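Local structure of 3-keto-5-aminohexanoate cleavage enzyme (Ralstonia eutropha, 3C6C) at residues F244-D249 against L268-Y273; P35-H40 against G277-N282. The protein probably cleaves 3-keto-5-aminohexanoate or a related beta-keto acid, using a divalent metal ion bound in a TIM beta/alpha-barrel. All blocks are in the same frame, centred on the assembly; numbering follows the deposited sequence.

Contact 1: F244-D249 against L268-Y273; sequences FGIGRD and LEDNLY. With NI (nickel (II) ion), chain B.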
ATOM      1  N   PHE A 244      10.290  -6.154  14.717  1.00 16.25           N
ATOM      2  CA  PHE A 244      10.555  -7.573  14.987  1.00 15.97           C
ATOM      3  C   PHE A 244       9.284  -8.381  15.166  1.00 17.34           C
ATOM      4  O   PHE A 244       8.225  -7.849  15.399  1.00 18.01           O
ATOM      5  CB  PHE A 244      11.481  -7.701  16.193  1.00 15.86           C
ATOM      6  CG  PHE A 244      10.820  -7.462  17.514  1.00 17.32           C
ATOM      7  CD1 PHE A 244      10.772  -6.205  18.062  1.00 18.13           C
ATOM      8  CD2 PHE A 244      10.258  -8.519  18.231  1.00 19.93           C
ATOM      9  CE1 PHE A 244      10.192  -6.000  19.275  1.00 17.57           C
ATOM     10  CE2 PHE A 244       9.648  -8.314  19.457  1.00 22.47           C
ATOM     11  CZ  PHE A 244       9.627  -7.051  19.989  1.00 17.52           C
ATOM     12  N   GLY A 245       9.435  -9.682  14.988  1.00 16.36           N
ATOM     13  CA  GLY A 245       8.393 -10.628  15.234  1.00 17.34           C
ATOM     14  C   GLY A 245       8.765 -11.714  16.234  1.00 16.80           C
ATOM     15  O   GLY A 245       9.908 -11.888  16.681  1.00 17.40           O
ATOM     16  N   ILE A 246       7.741 -12.457  16.555  1.00 19.04           N
ATOM     17  CA  ILE A 246       7.778 -13.490  17.588  0.70 19.16           C
ATOM     18  C   ILE A 246       7.686 -14.880  16.958  1.00 19.92           C
ATOM     19  O   ILE A 246       7.012 -15.075  15.944  1.00 17.23           O
ATOM     20  CB  ILE A 246       6.574 -13.287  18.557  0.70 22.16           C
ATOM     21  CG1 ILE A 246       6.564 -11.864  19.147  0.70 24.96           C
ATOM     22  CG2 ILE A 246       6.571 -14.338  19.657  0.70 22.57           C
ATOM     23  CD1 ILE A 246       7.806 -11.527  19.926  0.70 31.80           C
ATOM     24  N   GLY A 247       8.364 -15.829  17.579  1.00 19.58           N
ATOM     25  CA  GLY A 247       8.324 -17.219  17.146  1.00 19.80           C
ATOM     26  C   GLY A 247       8.700 -17.407  15.689  1.00 20.81           C
ATOM     27  O   GLY A 247       9.756 -16.972  15.239  1.00 17.92           O
ATOM     28  N   ARG A 248       7.793 -18.036  14.946  1.00 18.24           N
ATOM     29  CA  ARG A 248       8.048 -18.353  13.541  0.70 19.03           C
ATOM     30  C   ARG A 248       8.127 -17.118  12.674  1.00 19.06           C
ATOM     31  O   ARG A 248       8.617 -17.171  11.526  1.00 17.77           O
ATOM     32  CB  ARG A 248       7.007 -19.331  12.989  0.70 18.77           C
ATOM     33  CG  ARG A 248       7.241 -20.750  13.500  0.70 23.27           C
ATOM     34  N   ASP A 249       7.648 -15.996  13.213  1.00 18.41           N
ATOM     35  CA  ASP A 249       7.753 -14.720  12.503  1.00 17.82           C
ATOM     36  C   ASP A 249       9.041 -13.938  12.740  1.00 15.34           C
ATOM     37  O   ASP A 249       9.270 -12.928  12.112  1.00 16.07           O
ATOM     38  CB  ASP A 249       6.558 -13.824  12.803  1.00 16.70           C
ATOM     39  CG  ASP A 249       5.292 -14.353  12.156  1.00 24.10           C
ATOM     40  OD1 ASP A 249       5.350 -14.830  11.021  1.00 27.04           O
ATOM     41  OD2 ASP A 249       4.260 -14.311  12.813  1.00 30.73           O
ATOM     42  N   LEU A 268      16.213 -14.976  22.197  1.00 17.12           N
ATOM     43  CA  LEU A 268      15.383 -15.925  22.939  1.00 16.47           C
ATOM     44  C   LEU A 268      14.190 -15.266  23.648  1.00 17.32           C
ATOM     45  O   LEU A 268      13.248 -15.953  24.043  1.00 17.99           O
ATOM     46  CB  LEU A 268      16.232 -16.728  23.937  1.00 16.12           C
ATOM     47  CG  LEU A 268      17.298 -17.639  23.336  1.00 16.02           C
ATOM     48  CD1 LEU A 268      18.092 -18.297  24.471  1.00 15.16           C
ATOM     49  CD2 LEU A 268      16.647 -18.670  22.425  1.00 17.92           C
ATOM     50  N   GLU A 269      14.254 -13.940  23.811  1.00 17.80           N
ATOM     51  CA  GLU A 269      13.126 -13.183  24.348  1.00 16.39           C
ATOM     52  C   GLU A 269      11.895 -13.379  23.460  1.00 18.75           C
ATOM     53  O   GLU A 269      10.752 -13.410  23.929  1.00 17.98           O
ATOM     54  CB  GLU A 269      13.456 -11.682  24.474  1.00 17.18           C
ATOM     55  CG  GLU A 269      12.255 -10.836  24.837  1.00 16.93           C
ATOM     56  CD  GLU A 269      12.642  -9.469  25.381  1.00 21.47           C
ATOM     57  OE1 GLU A 269      13.816  -9.250  25.744  1.00 20.92           O
ATOM     58  OE2 GLU A 269      11.757  -8.604  25.433  1.00 20.76           O
ATOM     59  N   ASP A 270      12.146 -13.540  22.166  1.00 17.61           N
ATOM     60  CA  ASP A 270      11.101 -13.499  21.130  1.00 17.46           C
ATOM     61  C   ASP A 270      10.783 -14.847  20.474  1.00 16.71           C
ATOM     62  O   ASP A 270       9.725 -15.018  19.895  1.00 16.90           O
ATOM     63  CB  ASP A 270      11.479 -12.526  20.010  1.00 19.15           C
ATOM     64  CG  ASP A 270      11.715 -11.127  20.494  1.00 17.60           C
ATOM     65  OD1 ASP A 270      11.067 -10.709  21.492  1.00 19.21           O
ATOM     66  OD2 ASP A 270      12.556 -10.428  19.859  1.00 19.00           O
ATOM     67  N   ASN A 271      11.728 -15.769  20.570  1.00 16.00           N
ATOM     68  CA  ASN A 271      11.660 -17.055  19.903  1.00 19.29           C
ATOM     69  C   ASN A 271      12.666 -18.012  20.486  1.00 17.18           C
ATOM     70  O   ASN A 271      13.841 -17.689  20.555  1.00 17.31           O
ATOM     71  CB  ASN A 271      11.978 -16.873  18.408  1.00 16.96           C
ATOM     72  CG  ASN A 271      12.208 -18.193  17.704  1.00 19.06           C
ATOM     73  OD1 ASN A 271      11.430 -19.143  17.865  1.00 16.37           O
ATOM     74  ND2 ASN A 271      13.254 -18.253  16.917  1.00 20.53           N
ATOM     75  N   LEU A 272      12.202 -19.193  20.902  1.00 17.62           N
ATOM     76  CA  LEU A 272      13.102 -20.198  21.477  1.00 16.79           C
ATOM     77  C   LEU A 272      13.768 -21.159  20.481  1.00 18.90           C
ATOM     78  O   LEU A 272      14.697 -21.893  20.836  1.00 17.61           O
ATOM     79  CB  LEU A 272      12.345 -21.030  22.521  1.00 15.80           C
ATOM     80  CG  LEU A 272      11.767 -20.287  23.733  1.00 18.32           C
ATOM     81  CD1 LEU A 272      11.211 -21.340  24.719  1.00 18.62           C
ATOM     82  CD2 LEU A 272      12.776 -19.397  24.431  1.00 18.38           C
ATOM     83  N   TYR A 273      13.282 -21.164  19.243  1.00 18.79           N
ATOM     84  CA  TYR A 273      13.590 -22.239  18.286  1.00 20.04           C
ATOM     85  C   TYR A 273      14.415 -21.847  17.069  1.00 22.24           C
ATOM     86  O   TYR A 273      14.150 -20.859  16.387  1.00 22.01           O
ATOM     87  CB  TYR A 273      12.291 -22.900  17.802  1.00 19.20           C
ATOM     88  CG  TYR A 273      11.499 -23.530  18.910  1.00 19.67           C
ATOM     89  CD1 TYR A 273      11.798 -24.807  19.356  1.00 22.53           C
ATOM     90  CD2 TYR A 273      10.467 -22.839  19.523  1.00 23.69           C
ATOM     91  CE1 TYR A 273      11.064 -25.386  20.386  1.00 25.82           C
ATOM     92  CE2 TYR A 273       9.737 -23.405  20.543  1.00 23.30           C
ATOM     93  CZ  TYR A 273      10.032 -24.673  20.958  1.00 26.86           C
ATOM     94  OH  TYR A 273       9.286 -25.201  21.997  1.00 34.20           O
TER
HETATM   95 NI    NI B 298      11.863  -6.581  26.284  0.70 21.29          NI
HETATM   96  O   HOH W   1      12.584 -11.226  17.280  1.00 13.99           O
HETATM   97  O   HOH W   2       9.794  -7.214  26.621  1.00 33.59           O
HETATM   98  O   HOH W   3      11.174  -4.728  26.993  1.00 24.14           O
HETATM   99  O   HOH W   4      10.903  -5.625  24.308  1.00 24.33           O
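G247 and D270 meet through a single backbone hydrogen bond: G247 N donates to D270 O at 2.8 Å, nearly straight at the hydrogen (172°). The two loops follow barrel strands 240-244 and 264-266 and come nearest at G247 and N271, whose CA atoms lie 4.3 Å apart. The same carbonyl receives a CH...O contact, I246 CA lying 3.4 Å from D270 O. In one of two modelled conformers, I246 also brings CG2 to that oxygen and CD1 to the D270 side chain, which it crosses at about a right angle.

D270 carries most of the side-chain contact. With CG anti to its own carbonyl carbon (chi1 -58°), its carboxylate turns to the F244 ring, the two planes only 15° apart; D270 OD2 lies 3.4 Å from F244 CD2, and D270 OD1 equally far from F244 CE2. Water 1 lies within hydrogen-bonding distance of both G245 O and D270 OD2. The N271 amide carbon CG packs 3.7 Å from G247 O; separately, N271 OD1 accepts from Y273 N in an Asx turn.

E269 binds nickel through OE2 at 2.2 Å, alongside H66 and H68. One residue on, D270 ties the loops together through its backbone O, bonded to G247, and its carboxylate, which meets F244 and forms a salt bridge with R265, consistent with a defined position for the neighbouring metal ligand.

Contact 2: P35-H40 against G277-N282; sequences PFNPKH and GVFATN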
ATOM      1  N   PRO A  35       7.324 -16.619  30.538  1.00 22.30           N
ATOM      2  CA  PRO A  35       7.594 -17.808  31.368  1.00 22.94           C
ATOM      3  C   PRO A  35       8.718 -18.723  30.867  1.00 22.69           C
ATOM      4  O   PRO A  35       8.818 -19.061  29.682  1.00 23.40           O
ATOM      5  CB  PRO A  35       6.242 -18.532  31.357  1.00 25.76           C
ATOM      6  CG  PRO A  35       5.235 -17.407  31.263  1.00 24.42           C
ATOM      7  CD  PRO A  35       5.879 -16.443  30.271  1.00 23.59           C
ATOM      8  N   PHE A  36       9.543 -19.123  31.817  1.00 22.15           N
ATOM      9  CA  PHE A  36      10.664 -20.050  31.563  1.00 22.25           C
ATOM     10  C   PHE A  36      10.091 -21.404  31.152  1.00 22.18           C
ATOM     11  O   PHE A  36       9.280 -21.992  31.861  1.00 20.15           O
ATOM     12  CB  PHE A  36      11.565 -20.150  32.833  1.00 23.04           C
ATOM     13  CG  PHE A  36      12.642 -21.193  32.788  1.00 22.65           C
ATOM     14  CD1 PHE A  36      13.346 -21.470  31.630  1.00 22.51           C
ATOM     15  CD2 PHE A  36      12.988 -21.878  33.956  1.00 22.88           C
ATOM     16  CE1 PHE A  36      14.363 -22.421  31.630  1.00 20.32           C
ATOM     17  CE2 PHE A  36      13.985 -22.835  33.965  1.00 25.83           C
ATOM     18  CZ  PHE A  36      14.686 -23.114  32.806  1.00 26.45           C
ATOM     19  N   ASN A  37      10.529 -21.872  29.985  1.00 22.06           N
ATOM     20  CA  ASN A  37      10.256 -23.244  29.517  1.00 23.98           C
ATOM     21  C   ASN A  37      11.476 -24.119  29.776  1.00 22.66           C
ATOM     22  O   ASN A  37      12.459 -24.063  29.038  1.00 22.62           O
ATOM     23  CB  ASN A  37       9.893 -23.236  28.025  1.00 24.46           C
ATOM     24  CG  ASN A  37       9.684 -24.606  27.470  1.00 27.21           C
ATOM     25  OD1 ASN A  37       9.913 -25.627  28.150  1.00 24.10           O
ATOM     26  ND2 ASN A  37       9.232 -24.662  26.201  1.00 23.27           N
ATOM     27  N   PRO A  38      11.446 -24.917  30.855  1.00 22.15           N
ATOM     28  CA  PRO A  38      12.636 -25.643  31.301  1.00 22.36           C
ATOM     29  C   PRO A  38      13.086 -26.780  30.370  1.00 20.24           C
ATOM     30  O   PRO A  38      14.132 -27.388  30.594  1.00 22.76           O
ATOM     31  CB  PRO A  38      12.255 -26.164  32.704  1.00 21.74           C
ATOM     32  CG  PRO A  38      10.901 -25.765  32.961  1.00 25.76           C
ATOM     33  CD  PRO A  38      10.321 -25.030  31.789  1.00 21.80           C
ATOM     34  N   LYS A  39      12.321 -27.042  29.320  1.00 17.78           N
ATOM     35  CA  LYS A  39      12.818 -27.937  28.248  1.00 18.14           C
ATOM     36  C   LYS A  39      13.966 -27.296  27.458  1.00 16.73           C
ATOM     37  O   LYS A  39      14.806 -27.989  26.884  1.00 19.09           O
ATOM     38  CB  LYS A  39      11.717 -28.348  27.290  1.00 20.24           C
ATOM     39  CG  LYS A  39      10.816 -29.352  27.923  1.00 21.83           C
ATOM     40  CD  LYS A  39       9.771 -29.877  26.969  1.00 30.93           C
ATOM     41  CE  LYS A  39       8.997 -31.014  27.636  1.00 33.37           C
ATOM     42  NZ  LYS A  39       8.111 -31.753  26.685  1.00 41.94           N
ATOM     43  N   HIS A  40      14.006 -25.973  27.485  1.00 17.85           N
ATOM     44  CA  HIS A  40      15.128 -25.242  26.864  1.00 18.20           C
ATOM     45  C   HIS A  40      16.359 -25.337  27.778  1.00 18.56           C
ATOM     46  O   HIS A  40      16.371 -24.795  28.867  1.00 20.12           O
ATOM     47  CB  HIS A  40      14.795 -23.784  26.566  1.00 15.29           C
ATOM     48  CG  HIS A  40      15.838 -23.115  25.717  1.00 15.44           C
ATOM     49  ND1 HIS A  40      17.176 -23.134  26.061  1.00 17.73           N
ATOM     50  CD2 HIS A  40      15.759 -22.439  24.539  1.00 19.28           C
ATOM     51  CE1 HIS A  40      17.874 -22.495  25.132  1.00 18.90           C
ATOM     52  NE2 HIS A  40      17.043 -22.070  24.192  1.00 15.61           N
ATOM     53  N   GLY A 277      11.043 -27.832  16.483  1.00 29.46           N
ATOM     54  CA  GLY A 277      11.421 -28.758  17.531  1.00 28.71           C
ATOM     55  C   GLY A 277      12.864 -28.682  18.008  1.00 28.68           C
ATOM     56  O   GLY A 277      13.304 -29.529  18.793  1.00 30.96           O
ATOM     57  N   VAL A 278      13.610 -27.693  17.531  1.00 23.69           N
ATOM     58  CA  VAL A 278      15.034 -27.556  17.919  1.00 19.78           C
ATOM     59  C   VAL A 278      15.283 -26.218  18.589  1.00 18.38           C
ATOM     60  O   VAL A 278      15.099 -25.206  17.963  1.00 19.82           O
ATOM     61  CB  VAL A 278      15.974 -27.616  16.688  1.00 21.03           C
ATOM     62  CG1 VAL A 278      17.427 -27.484  17.093  1.00 25.24           C
ATOM     63  CG2 VAL A 278      15.747 -28.916  15.899  1.00 25.35           C
ATOM     64  N   PHE A 279      15.702 -26.242  19.854  1.00 17.27           N
ATOM     65  CA  PHE A 279      15.998 -25.008  20.579  1.00 17.60           C
ATOM     66  C   PHE A 279      17.282 -24.328  20.063  1.00 18.36           C
ATOM     67  O   PHE A 279      18.251 -24.982  19.679  1.00 20.13           O
ATOM     68  CB  PHE A 279      16.137 -25.261  22.087  1.00 17.30           C
ATOM     69  CG  PHE A 279      14.852 -25.656  22.753  1.00 19.22           C
ATOM     70  CD1 PHE A 279      13.757 -24.809  22.732  1.00 20.37           C
ATOM     71  CD2 PHE A 279      14.720 -26.892  23.370  1.00 21.65           C
ATOM     72  CE1 PHE A 279      12.583 -25.152  23.365  1.00 21.32           C
ATOM     73  CE2 PHE A 279      13.524 -27.245  23.980  1.00 21.47           C
ATOM     74  CZ  PHE A 279      12.469 -26.380  23.984  1.00 21.17           C
ATOM     75  N   ALA A 280      17.222 -23.007  20.071  1.00 17.09           N
ATOM     76  CA  ALA A 280      18.337 -22.115  19.687  1.00 17.65           C
ATOM     77  C   ALA A 280      19.095 -21.551  20.879  1.00 17.64           C
ATOM     78  O   ALA A 280      18.569 -21.396  21.986  1.00 17.85           O
ATOM     79  CB  ALA A 280      17.814 -20.934  18.839  1.00 15.80           C
ATOM     80  N   THR A 281      20.349 -21.209  20.619  1.00 16.93           N
ATOM     81  CA  THR A 281      21.046 -20.222  21.441  1.00 16.58           C
ATOM     82  C   THR A 281      20.886 -18.821  20.821  1.00 18.33           C
ATOM     83  O   THR A 281      20.601 -18.663  19.634  1.00 15.55           O
ATOM     84  CB  THR A 281      22.566 -20.522  21.566  1.00 18.39           C
ATOM     85  OG1 THR A 281      23.215 -20.231  20.311  1.00 17.02           O
ATOM     86  CG2 THR A 281      22.851 -22.014  22.049  1.00 18.54           C
ATOM     87  N   ASN A 282      21.128 -17.799  21.630  1.00 16.10           N
ATOM     88  CA  ASN A 282      21.112 -16.418  21.143  1.00 16.42           C
ATOM     89  C   ASN A 282      22.127 -16.240  20.037  1.00 15.44           C
ATOM     90  O   ASN A 282      21.823 -15.661  19.006  1.00 17.01           O
ATOM     91  CB  ASN A 282      21.348 -15.408  22.255  1.00 15.56           C
ATOM     92  CG  ASN A 282      20.101 -15.155  23.075  1.00 16.15           C
ATOM     93  OD1 ASN A 282      19.133 -14.580  22.578  1.00 16.74           O
ATOM     94  ND2 ASN A 282      20.126 -15.577  24.341  1.00 16.16           N
TER
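F279 on the short strand 278-279 packs against the turn at K39 and H40, in the loops at the C-terminal side of a TIM beta/alpha-barrel. The turn is type I, from N37 to H40, with H40 N bonded to N37 O; an Asx turn overlaps it, since N37 OD1 accepts from K39 N at 3.0 Å. That donor lies well out of the amide carbonyl plane, so it does not use a lone-pair direction.

F279 supplies the largest buried patch of the contact. Its CG lies anti to its own carbonyl carbon, which carries the ring over to the turn. H40 CA sits above the centre of one face, 3.9 Å from the F279 ring centroid and 12° off the normal, a clear CH-pi contact. At the far end of the ring, F279 CE2 approaches K39 O at 3.3 Å, and F279 CZ touches K39 CB, the base of a lysine whose end leads away. A second CH-pi contact runs the other way: F279 CB lies over one face of the H40 imidazole, 4.0 Å from its centroid and offset toward the rim. The two side chains run past each other in opposite directions, their ring planes 43° apart, neither a stack nor edge-to-face.

A280 points its methyl away from the turn but offers its carbonyl to the imidazole, which is held at both nitrogens. H40 NE2 donates to A280 O at 2.8 Å, the acceptor lying near the ring plane and the N-H...O angle bent to 145°, while H40 ND1 is hydrogen-bonded with S42 N.

T281 then caps helix 282-295 by offering OG1 to Q284 N. At the first residue of that helix, N282 ND2 is hydrogen-bonded with V30 O and N282 OD1 with L268 N.

From the N terminus, the chain leaves strand 23-29 and passes through 35-40, the first half of contact 2, whose partner 277-282 comes 237 residues later and closes a loop spanning most of the barrel. Contact 1 is nested within it: 244-249 follows strand 240-244, and helix 250-260 and strand 264-266 intervene before 268-273 closes the smaller loop. The contact centres are 11 Å apart and joined directly. A280 N lies 2.9 Å from L272 O, a probable hydrogen bond; Y273 and F279 rings meet; and L268 packs on A280 O. Segment 268-273 thus links the loop after strand 240-244 to the entrance of helix 282-295.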